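Local structure of 4-hydroxy-tetrahydrodipicolinate synthase (Aquifex aeolicus, 2EHH) at residues 235-245 / 280-288; 164-174 / 192-200. The protein probably catalyses the condensation of pyruvate with aspartate beta-semialdehyde to 4-hydroxy-tetrahydrodipicolinate, a step in lysine biosynthesis by the diaminopimelate pathway. All coordinates share one frame; numbering follows the deposited sequence.

Contact 2 comes first along the chain. It joins 164-174 to 192-200, the start of helix 167-177 and helix 191-196 with the turn that follows it, on the outside of the parallel eight-stranded barrel. The loop it closes is short and holds strand 182-185. After 192-200 the chain forms the last barrel strand, 201-204, and helix 211-223, then enters helix 226-242. Contact 1 begins at the end of that helix, at 235-245, and closes a longer loop that contains helix 250-258 by pairing it with 280-288. The two contacts follow in series and neither nest nor cross. The centres of contact 1 and contact 2 are about 25 Å apart. Contact 2 belongs to the helical layer round the barrel, contact 1 to the C-terminal helices. Both touch the second subunit.

Contact 1 (235-245 / 280-288); sequences YLHDLFKVLFI and KLREVLKKY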
loop_
_atom_site.group_PDB
_atom_site.type_symbol
_atom_site.label_atom_id
_atom_site.label_comp_id
_atom_site.label_asym_id
_atom_site.label_seq_id
_atom_site.Cartn_x
_atom_site.Cartn_y
_atom_site.Cartn_z
ATOM N N TYR A 235 -25.844 10.073 -11.442
ATOM C CA TYR A 235 -26.029 11.375 -12.060
ATOM C C TYR A 235 -24.961 12.314 -11.494
ATOM O O TYR A 235 -24.332 13.082 -12.223
ATOM C CB TYR A 235 -27.438 11.899 -11.748
ATOM C CG TYR A 235 -27.646 13.361 -12.063
ATOM C CD1 TYR A 235 -27.600 14.323 -11.056
ATOM C CD2 TYR A 235 -27.869 13.788 -13.371
ATOM C CE1 TYR A 235 -27.773 15.679 -11.344
ATOM C CE2 TYR A 235 -28.042 15.141 -13.671
ATOM C CZ TYR A 235 -27.992 16.078 -12.651
ATOM O OH TYR A 235 -28.149 17.415 -12.939
ATOM N N LEU A 236 -24.738 12.207 -10.189
ATOM C CA LEU A 236 -23.773 13.039 -9.478
ATOM C C LEU A 236 -22.333 12.517 -9.509
ATOM O O LEU A 236 -21.423 13.183 -9.012
ATOM C CB LEU A 236 -24.222 13.177 -8.019
ATOM C CG LEU A 236 -24.737 14.506 -7.454
ATOM C CD1 LEU A 236 -25.503 15.296 -8.487
ATOM C CD2 LEU A 236 -25.599 14.202 -6.247
ATOM N N HIS A 237 -22.116 11.343 -10.097
ATOM C CA HIS A 237 -20.772 10.767 -10.120
ATOM C C HIS A 237 -19.692 11.684 -10.689
ATOM O O HIS A 237 -18.610 11.792 -10.111
ATOM C CB HIS A 237 -20.757 9.435 -10.874
ATOM C CG HIS A 237 -19.563 8.589 -10.555
ATOM N ND1 HIS A 237 -19.327 8.089 -9.292
ATOM C CD2 HIS A 237 -18.515 8.194 -11.317
ATOM C CE1 HIS A 237 -18.185 7.425 -9.290
ATOM N NE2 HIS A 237 -17.673 7.474 -10.506
ATOM N N ASP A 238 -19.972 12.342 -11.812
ATOM C CA ASP A 238 -18.991 13.250 -12.404
ATOM C C ASP A 238 -18.616 14.369 -11.432
ATOM O O ASP A 238 -17.461 14.776 -11.371
ATOM C CB ASP A 238 -19.517 13.854 -13.710
ATOM C CG ASP A 238 -19.494 12.868 -14.863
ATOM O OD1 ASP A 238 -18.951 11.755 -14.690
ATOM O OD2 ASP A 238 -20.014 13.209 -15.946
ATOM N N LEU A 239 -19.593 14.869 -10.676
ATOM C CA LEU A 239 -19.315 15.922 -9.702
ATOM C C LEU A 239 -18.452 15.372 -8.565
ATOM O O LEU A 239 -17.473 16.003 -8.155
ATOM C CB LEU A 239 -20.615 16.479 -9.115
ATOM C CG LEU A 239 -20.444 17.539 -8.019
ATOM C CD1 LEU A 239 -19.833 18.798 -8.612
ATOM C CD2 LEU A 239 -21.794 17.850 -7.384
ATOM N N PHE A 240 -18.818 14.196 -8.057
ATOM C CA PHE A 240 -18.074 13.573 -6.962
ATOM C C PHE A 240 -16.600 13.391 -7.311
ATOM O O PHE A 240 -15.724 13.616 -6.478
ATOM C CB PHE A 240 -18.661 12.200 -6.601
ATOM C CG PHE A 240 -20.032 12.250 -5.970
ATOM C CD1 PHE A 240 -20.559 13.442 -5.477
ATOM C CD2 PHE A 240 -20.783 11.082 -5.838
ATOM C CE1 PHE A 240 -21.810 13.470 -4.863
ATOM C CE2 PHE A 240 -22.036 11.097 -5.225
ATOM C CZ PHE A 240 -22.550 12.297 -4.735
ATOM N N LYS A 241 -16.322 12.982 -8.545
ATOM C CA LYS A 241 -14.938 12.769 -8.952
ATOM C C LYS A 241 -14.148 14.059 -9.174
ATOM O O LYS A 241 -13.032 14.195 -8.674
ATOM C CB LYS A 241 -14.884 11.908 -10.218
ATOM C CG LYS A 241 -15.443 10.500 -10.030
ATOM C CD LYS A 241 -14.816 9.794 -8.820
ATOM C CE LYS A 241 -13.312 9.586 -8.988
ATOM N NZ LYS A 241 -12.669 9.124 -7.718
ATOM N N VAL A 242 -14.719 15.012 -9.905
ATOM C CA VAL A 242 -14.002 16.258 -10.173
ATOM C C VAL A 242 -13.662 17.065 -8.912
ATOM O O VAL A 242 -12.671 17.796 -8.890
ATOM C CB VAL A 242 -14.781 17.161 -11.170
ATOM C CG1 VAL A 242 -15.935 17.862 -10.467
ATOM C CG2 VAL A 242 -13.834 18.171 -11.806
ATOM N N LEU A 243 -14.467 16.930 -7.859
ATOM C CA LEU A 243 -14.198 17.663 -6.620
ATOM C C LEU A 243 -12.928 17.175 -5.938
ATOM O O LEU A 243 -12.470 17.769 -4.964
ATOM C CB LEU A 243 -15.384 17.548 -5.661
ATOM C CG LEU A 243 -16.457 18.635 -5.805
ATOM C CD1 LEU A 243 -16.765 18.891 -7.262
ATOM C CD2 LEU A 243 -17.708 18.214 -5.061
ATOM N N PHE A 244 -12.356 16.092 -6.456
ATOM C CA PHE A 244 -11.126 15.545 -5.897
ATOM C C PHE A 244 -10.009 15.430 -6.930
ATOM O O PHE A 244 -9.058 14.672 -6.738
ATOM C CB PHE A 244 -11.413 14.184 -5.261
ATOM C CG PHE A 244 -12.263 14.278 -4.035
ATOM C CD1 PHE A 244 -11.683 14.448 -2.781
ATOM C CD2 PHE A 244 -13.651 14.279 -4.138
ATOM C CE1 PHE A 244 -12.473 14.621 -1.651
ATOM C CE2 PHE A 244 -14.449 14.454 -3.011
ATOM C CZ PHE A 244 -13.861 14.627 -1.767
ATOM N N ILE A 245 -10.120 16.191 -8.017
ATOM C CA ILE A 245 -9.105 16.174 -9.068
ATOM C C ILE A 245 -7.805 16.719 -8.475
ATOM O O ILE A 245 -6.712 16.452 -8.970
ATOM C CB ILE A 245 -9.560 17.010 -10.283
ATOM C CG1 ILE A 245 -8.574 16.830 -11.438
ATOM C CG2 ILE A 245 -9.701 18.473 -9.893
ATOM C CD1 ILE A 245 -9.104 17.348 -12.766
ATOM N N LYS A 280 -11.374 21.946 -16.243
ATOM C CA LYS A 280 -12.087 20.674 -16.231
ATOM C C LYS A 280 -13.250 20.825 -15.250
ATOM O O LYS A 280 -14.372 20.398 -15.519
ATOM C CB LYS A 280 -11.158 19.551 -15.769
ATOM C CG LYS A 280 -11.771 18.158 -15.826
ATOM C CD LYS A 280 -11.932 17.667 -17.264
ATOM C CE LYS A 280 -12.561 16.276 -17.310
ATOM N NZ LYS A 280 -13.872 16.239 -16.598
ATOM N N LEU A 281 -12.973 21.446 -14.111
ATOM C CA LEU A 281 -14.000 21.657 -13.099
ATOM C C LEU A 281 -15.127 22.513 -13.657
ATOM O O LEU A 281 -16.295 22.158 -13.537
ATOM C CB LEU A 281 -13.406 22.341 -11.867
ATOM C CG LEU A 281 -14.417 22.780 -10.800
ATOM C CD1 LEU A 281 -15.165 21.568 -10.253
ATOM C CD2 LEU A 281 -13.679 23.503 -9.679
ATOM N N ARG A 282 -14.774 23.640 -14.273
ATOM C CA ARG A 282 -15.786 24.530 -14.834
ATOM C C ARG A 282 -16.672 23.783 -15.821
ATOM O O ARG A 282 -17.894 23.935 -15.807
ATOM C CB ARG A 282 -15.133 25.732 -15.529
ATOM C CG ARG A 282 -16.137 26.714 -16.133
ATOM C CD ARG A 282 -15.430 27.844 -16.866
ATOM N NE ARG A 282 -14.611 28.644 -15.960
ATOM C CZ ARG A 282 -15.102 29.523 -15.095
ATOM N NH1 ARG A 282 -16.412 29.724 -15.020
ATOM N NH2 ARG A 282 -14.286 30.196 -14.298
ATOM N N GLU A 283 -16.059 22.968 -16.673
ATOM C CA GLU A 283 -16.823 22.214 -17.656
ATOM C C GLU A 283 -17.784 21.232 -17.007
ATOM O O GLU A 283 -18.896 21.037 -17.493
ATOM C CB GLU A 283 -15.888 21.481 -18.624
ATOM C CG GLU A 283 -15.269 22.402 -19.662
ATOM C CD GLU A 283 -16.292 23.354 -20.270
ATOM O OE1 GLU A 283 -17.314 22.874 -20.807
ATOM O OE2 GLU A 283 -16.075 24.583 -20.205
ATOM N N VAL A 284 -17.371 20.612 -15.906
ATOM C CA VAL A 284 -18.259 19.676 -15.228
ATOM C C VAL A 284 -19.449 20.426 -14.625
ATOM O O VAL A 284 -20.602 20.016 -14.780
ATOM C CB VAL A 284 -17.524 18.897 -14.111
ATOM C CG1 VAL A 284 -18.519 18.065 -13.312
ATOM C CG2 VAL A 284 -16.471 17.986 -14.726
ATOM N N LEU A 285 -19.174 21.535 -13.946
ATOM C CA LEU A 285 -20.249 22.310 -13.337
ATOM C C LEU A 285 -21.269 22.745 -14.389
ATOM O O LEU A 285 -22.477 22.747 -14.136
ATOM C CB LEU A 285 -19.679 23.530 -12.617
ATOM C CG LEU A 285 -18.703 23.227 -11.477
ATOM C CD1 LEU A 285 -18.351 24.522 -10.761
ATOM C CD2 LEU A 285 -19.328 22.246 -10.497
ATOM N N LYS A 286 -20.777 23.097 -15.571
ATOM C CA LYS A 286 -21.639 23.527 -16.667
ATOM C C LYS A 286 -22.539 22.400 -17.163
ATOM O O LYS A 286 -23.689 22.640 -17.534
ATOM C CB LYS A 286 -20.788 24.069 -17.820
ATOM C CG LYS A 286 -20.170 25.428 -17.521
ATOM C CD LYS A 286 -19.091 25.808 -18.525
ATOM C CE LYS A 286 -19.621 25.850 -19.949
ATOM N NZ LYS A 286 -18.544 26.229 -20.906
ATOM N N LYS A 287 -22.023 21.175 -17.170
ATOM C CA LYS A 287 -22.816 20.035 -17.612
ATOM C C LYS A 287 -23.986 19.844 -16.651
ATOM O O LYS A 287 -25.033 19.318 -17.025
ATOM C CB LYS A 287 -21.959 18.763 -17.665
ATOM C CG LYS A 287 -22.757 17.481 -17.906
ATOM C CD LYS A 287 -23.530 17.511 -19.230
ATOM C CE LYS A 287 -22.673 17.068 -20.411
ATOM N NZ LYS A 287 -22.284 15.626 -20.300
ATOM N N TYR A 288 -23.803 20.278 -15.408
ATOM C CA TYR A 288 -24.858 20.170 -14.408
ATOM C C TYR A 288 -25.744 21.413 -14.459
ATOM O O TYR A 288 -26.667 21.570 -13.657
ATOM C CB TYR A 288 -24.249 20.007 -13.013
ATOM C CG TYR A 288 -23.737 18.610 -12.739
ATOM C CD1 TYR A 288 -24.625 17.550 -12.546
ATOM C CD2 TYR A 288 -22.370 18.341 -12.684
ATOM C CE1 TYR A 288 -24.164 16.256 -12.303
ATOM C CE2 TYR A 288 -21.899 17.047 -12.441
ATOM C CZ TYR A 288 -22.802 16.011 -12.251
ATOM O OH TYR A 288 -22.343 14.734 -12.008
#
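Tyr-288, just past the end of helix 280-287, reaches across to 235-245 and grips its backbone. Its OH donates to Tyr-235 O at 2.6 Å, in the carbonyl plane and on a lone pair. Tyr-288 OH also accepts from Leu-239 N at 3.1 Å, in a bent bond. Helix 235-242 is kinked here, and the N of Leu-239 lacks a bond to the preceding turn. The phenol supplies a partner for both backbone groups. The Tyr-288 ring also turns its edge to one face of Tyr-235, a T-shaped stack with planes at 83°. Tyr-235 has CG anti to its N (chi1 167°), which brings one face of the ring against the CD1-CE1 edge of Tyr-288. Leu-239 CB lies 3.6 Å from Tyr-288 CE2.

Further along, Val-242 and Val-284 meet tip to tip, CG1 to CG1 at 3.8 Å. Val-242 CG2 rests 3.7 Å from Leu-281 CA. Leu-239 CD1 meets Leu-285 CD2, and Leu-285 also packs on helix 250-258. The axes run nearly antiparallel, at 159° and 9.9 Å apart. This is an antiparallel helix pair of the C-terminal helical region that follows the TIM barrel in the DapA family.

Contact 2 (164-174 / 192-200); sequences TPNMDRISEIV and LPMMALGAK
Met-194 sends an extended side chain past Met-167 and Ile-170, and its CE ends 3.3 Å from the backbone oxygen Thr-164 O. No hydrogen bond crosses between 164-174 and 192-200; the join is made largely by apolar side chains. The chain of Met-167 instead folds over, bent at chi2 (-59°) and chi3 (96°). It crosses Met-194 at about a right angle, with Met-167 CE 3.7 Å from Met-194 CE. Met-167 SD also lies near Pro-193 CB. From the next turn of helix 167-174, Ile-170 meets the thioether of Met-194, CD1 to SD at 3.8 Å.

The two segments lie on successive outer helices of the TIM barrel, on either side of strand 182-185 in the chain. Their short axes run at 30° and 10.1 Å apart. Ile-170 and Met-194 also touch that strand. The side chain of Met-194 is about 8 Å from that of Lys-161, the predicted Schiff-base lysine.

Leu-197 fills the other half of the contact. Its CD1 lies 4.0 Å from Met-167 CB, and its CD2 lies 3.6 Å from Ser-171 OG. That hydroxyl is hydrogen-bonded to His-233 of the second subunit, while Leu-197 O is hydrogen-bonded to Tyr-234 of that second subunit. A Schellman motif follows the second helix, with Gly-198 at positive phi. Val-174 packs against this turn, with CG1 3.9 Å from Leu-197 O. At the start of helix 167-174, Asn-166 is the N-cap: its OD1 accepts weak bonds from the backbone N of Asp-168 and Arg-169.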
loop_
_atom_site.group_PDB
_atom_site.type_symbol
_atom_site.label_atom_id
_atom_site.label_comp_id
_atom_site.label_asym_id
_atom_site.label_seq_id
_atom_site.Cartn_x
_atom_site.Cartn_y
_atom_site.Cartn_z
ATOM N N THR A 164 -13.109 6.074 4.498
ATOM C CA THR A 164 -12.369 4.841 4.235
ATOM C C THR A 164 -13.026 4.092 3.081
ATOM O O THR A 164 -14.247 4.080 2.964
ATOM C CB THR A 164 -12.391 3.898 5.468
ATOM O OG1 THR A 164 -11.898 2.603 5.097
ATOM C CG2 THR A 164 -13.816 3.733 5.988
ATOM N N PRO A 165 -12.225 3.465 2.209
ATOM C CA PRO A 165 -12.797 2.723 1.082
ATOM C C PRO A 165 -13.112 1.274 1.469
ATOM O O PRO A 165 -13.574 0.490 0.646
ATOM C CB PRO A 165 -11.694 2.803 0.035
ATOM C CG PRO A 165 -10.464 2.673 0.881
ATOM C CD PRO A 165 -10.766 3.613 2.049
ATOM N N ASN A 166 -12.870 0.932 2.729
ATOM C CA ASN A 166 -13.097 -0.426 3.213
ATOM C C ASN A 166 -14.517 -0.659 3.742
ATOM O O ASN A 166 -14.804 -0.383 4.907
ATOM C CB ASN A 166 -12.074 -0.745 4.308
ATOM C CG ASN A 166 -12.161 -2.183 4.788
ATOM O OD1 ASN A 166 -12.993 -2.952 4.321
ATOM N ND2 ASN A 166 -11.299 -2.545 5.730
ATOM N N MET A 167 -15.402 -1.179 2.892
ATOM C CA MET A 167 -16.781 -1.433 3.313
ATOM C C MET A 167 -16.826 -2.439 4.454
ATOM O O MET A 167 -17.731 -2.407 5.287
ATOM C CB MET A 167 -17.624 -1.955 2.142
ATOM C CG MET A 167 -17.771 -0.964 0.995
ATOM S SD MET A 167 -18.547 0.598 1.489
ATOM C CE MET A 167 -17.080 1.619 1.797
ATOM N N ASP A 168 -15.850 -3.335 4.488
ATOM C CA ASP A 168 -15.787 -4.340 5.540
ATOM C C ASP A 168 -15.655 -3.690 6.911
ATOM O O ASP A 168 -16.152 -4.214 7.908
ATOM C CB ASP A 168 -14.601 -5.262 5.313
ATOM C CG ASP A 168 -15.007 -6.699 5.221
ATOM O OD1 ASP A 168 -15.565 -7.227 6.216
ATOM O OD2 ASP A 168 -14.769 -7.299 4.151
ATOM N N ARG A 169 -14.960 -2.560 6.967
ATOM C CA ARG A 169 -14.795 -1.854 8.231
ATOM C C ARG A 169 -16.158 -1.299 8.643
ATOM O O ARG A 169 -16.523 -1.332 9.816
ATOM C CB ARG A 169 -13.780 -0.718 8.079
ATOM C CG ARG A 169 -13.640 0.163 9.315
ATOM C CD ARG A 169 -12.652 1.292 9.060
ATOM N NE ARG A 169 -12.738 2.330 10.080
ATOM C CZ ARG A 169 -12.148 2.273 11.268
ATOM N NH1 ARG A 169 -11.408 1.221 11.602
ATOM N NH2 ARG A 169 -12.301 3.279 12.128
ATOM N N ILE A 170 -16.913 -0.797 7.673
ATOM C CA ILE A 170 -18.238 -0.264 7.964
ATOM C C ILE A 170 -19.110 -1.399 8.528
ATOM O O ILE A 170 -19.820 -1.219 9.523
ATOM C CB ILE A 170 -18.901 0.321 6.689
ATOM C CG1 ILE A 170 -18.003 1.411 6.084
ATOM C CG2 ILE A 170 -20.275 0.882 7.021
ATOM C CD1 ILE A 170 -17.613 2.529 7.055
ATOM N N SER A 171 -19.054 -2.568 7.896
ATOM C CA SER A 171 -19.833 -3.711 8.370
ATOM C C SER A 171 -19.476 -4.024 9.812
ATOM O O SER A 171 -20.354 -4.247 10.654
ATOM C CB SER A 171 -19.557 -4.957 7.517
ATOM O OG SER A 171 -20.199 -4.873 6.261
ATOM N N GLU A 172 -18.178 -4.040 10.092
ATOM C CA GLU A 172 -17.692 -4.345 11.427
ATOM C C GLU A 172 -18.203 -3.344 12.459
ATOM O O GLU A 172 -18.650 -3.735 13.535
ATOM C CB GLU A 172 -16.166 -4.373 11.430
ATOM C CG GLU A 172 -15.569 -5.189 12.558
ATOM C CD GLU A 172 -15.832 -6.685 12.419
ATOM O OE1 GLU A 172 -15.440 -7.275 11.386
ATOM O OE2 GLU A 172 -16.427 -7.273 13.348
ATOM N N ILE A 173 -18.136 -2.055 12.137
ATOM C CA ILE A 173 -18.609 -1.023 13.057
ATOM C C ILE A 173 -20.114 -1.149 13.296
ATOM O O ILE A 173 -20.569 -1.172 14.438
ATOM C CB ILE A 173 -18.309 0.394 12.513
ATOM C CG1 ILE A 173 -16.796 0.579 12.357
ATOM C CG2 ILE A 173 -18.867 1.441 13.458
ATOM C CD1 ILE A 173 -16.402 1.824 11.586
ATOM N N VAL A 174 -20.888 -1.231 12.218
ATOM C CA VAL A 174 -22.339 -1.360 12.343
ATOM C C VAL A 174 -22.717 -2.581 13.188
ATOM O O VAL A 174 -23.558 -2.498 14.085
ATOM C CB VAL A 174 -23.008 -1.480 10.959
ATOM C CG1 VAL A 174 -24.487 -1.842 11.116
ATOM C CG2 VAL A 174 -22.864 -0.160 10.204
ATOM N N LEU A 192 -23.760 5.857 -0.968
ATOM C CA LEU A 192 -24.752 4.843 -1.320
ATOM C C LEU A 192 -24.400 3.462 -0.759
ATOM O O LEU A 192 -25.181 2.880 -0.005
ATOM C CB LEU A 192 -24.939 4.785 -2.842
ATOM C CG LEU A 192 -26.088 3.910 -3.363
ATOM C CD1 LEU A 192 -26.492 4.375 -4.760
ATOM C CD2 LEU A 192 -25.668 2.443 -3.369
ATOM N N PRO A 193 -23.221 2.918 -1.111
ATOM C CA PRO A 193 -22.895 1.596 -0.563
ATOM C C PRO A 193 -22.816 1.565 0.967
ATOM O O PRO A 193 -23.199 0.580 1.593
ATOM C CB PRO A 193 -21.565 1.244 -1.245
ATOM C CG PRO A 193 -20.961 2.604 -1.581
ATOM C CD PRO A 193 -22.174 3.388 -2.038
ATOM N N MET A 194 -22.329 2.638 1.581
ATOM C CA MET A 194 -22.242 2.660 3.036
ATOM C C MET A 194 -23.632 2.686 3.672
ATOM O O MET A 194 -23.867 2.038 4.693
ATOM C CB MET A 194 -21.441 3.870 3.521
ATOM C CG MET A 194 -19.942 3.704 3.390
ATOM S SD MET A 194 -19.074 4.846 4.470
ATOM C CE MET A 194 -17.373 4.720 3.771
ATOM N N MET A 195 -24.555 3.435 3.079
ATOM C CA MET A 195 -25.900 3.490 3.640
ATOM C C MET A 195 -26.648 2.179 3.401
ATOM O O MET A 195 -27.501 1.785 4.197
ATOM C CB MET A 195 -26.661 4.694 3.084
ATOM C CG MET A 195 -26.138 6.008 3.662
ATOM S SD MET A 195 -27.048 7.473 3.159
ATOM C CE MET A 195 -28.476 7.362 4.273
ATOM N N ALA A 196 -26.312 1.486 2.320
ATOM C CA ALA A 196 -26.951 0.202 2.044
ATOM C C ALA A 196 -26.564 -0.763 3.169
ATOM O O ALA A 196 -27.299 -1.698 3.483
ATOM C CB ALA A 196 -26.490 -0.337 0.691
ATOM N N LEU A 197 -25.409 -0.510 3.787
ATOM C CA LEU A 197 -24.914 -1.333 4.888
ATOM C C LEU A 197 -25.357 -0.852 6.268
ATOM O O LEU A 197 -25.088 -1.511 7.273
ATOM C CB LEU A 197 -23.383 -1.401 4.849
ATOM C CG LEU A 197 -22.754 -2.355 3.830
ATOM C CD1 LEU A 197 -21.266 -2.046 3.675
ATOM C CD2 LEU A 197 -22.955 -3.790 4.294
ATOM N N GLY A 198 -26.013 0.300 6.333
ATOM C CA GLY A 198 -26.467 0.789 7.626
ATOM C C GLY A 198 -25.999 2.170 8.062
ATOM O O GLY A 198 -26.362 2.619 9.156
ATOM N N ALA A 199 -25.193 2.844 7.240
ATOM C CA ALA A 199 -24.720 4.189 7.584
ATOM C C ALA A 199 -25.962 5.070 7.640
ATOM O O ALA A 199 -26.940 4.799 6.946
ATOM C CB ALA A 199 -23.754 4.704 6.529
ATOM N N LYS A 200 -25.924 6.126 8.443
ATOM C CA LYS A 200 -27.092 6.983 8.591
ATOM C C LYS A 200 -27.049 8.313 7.851
ATOM O O LYS A 200 -27.969 9.128 7.966
ATOM C CB LYS A 200 -27.354 7.208 10.081
ATOM C CG LYS A 200 -27.656 5.907 10.818
ATOM C CD LYS A 200 -27.768 6.112 12.314
ATOM C CE LYS A 200 -28.068 4.798 13.030
ATOM N NZ LYS A 200 -28.085 4.972 14.515
#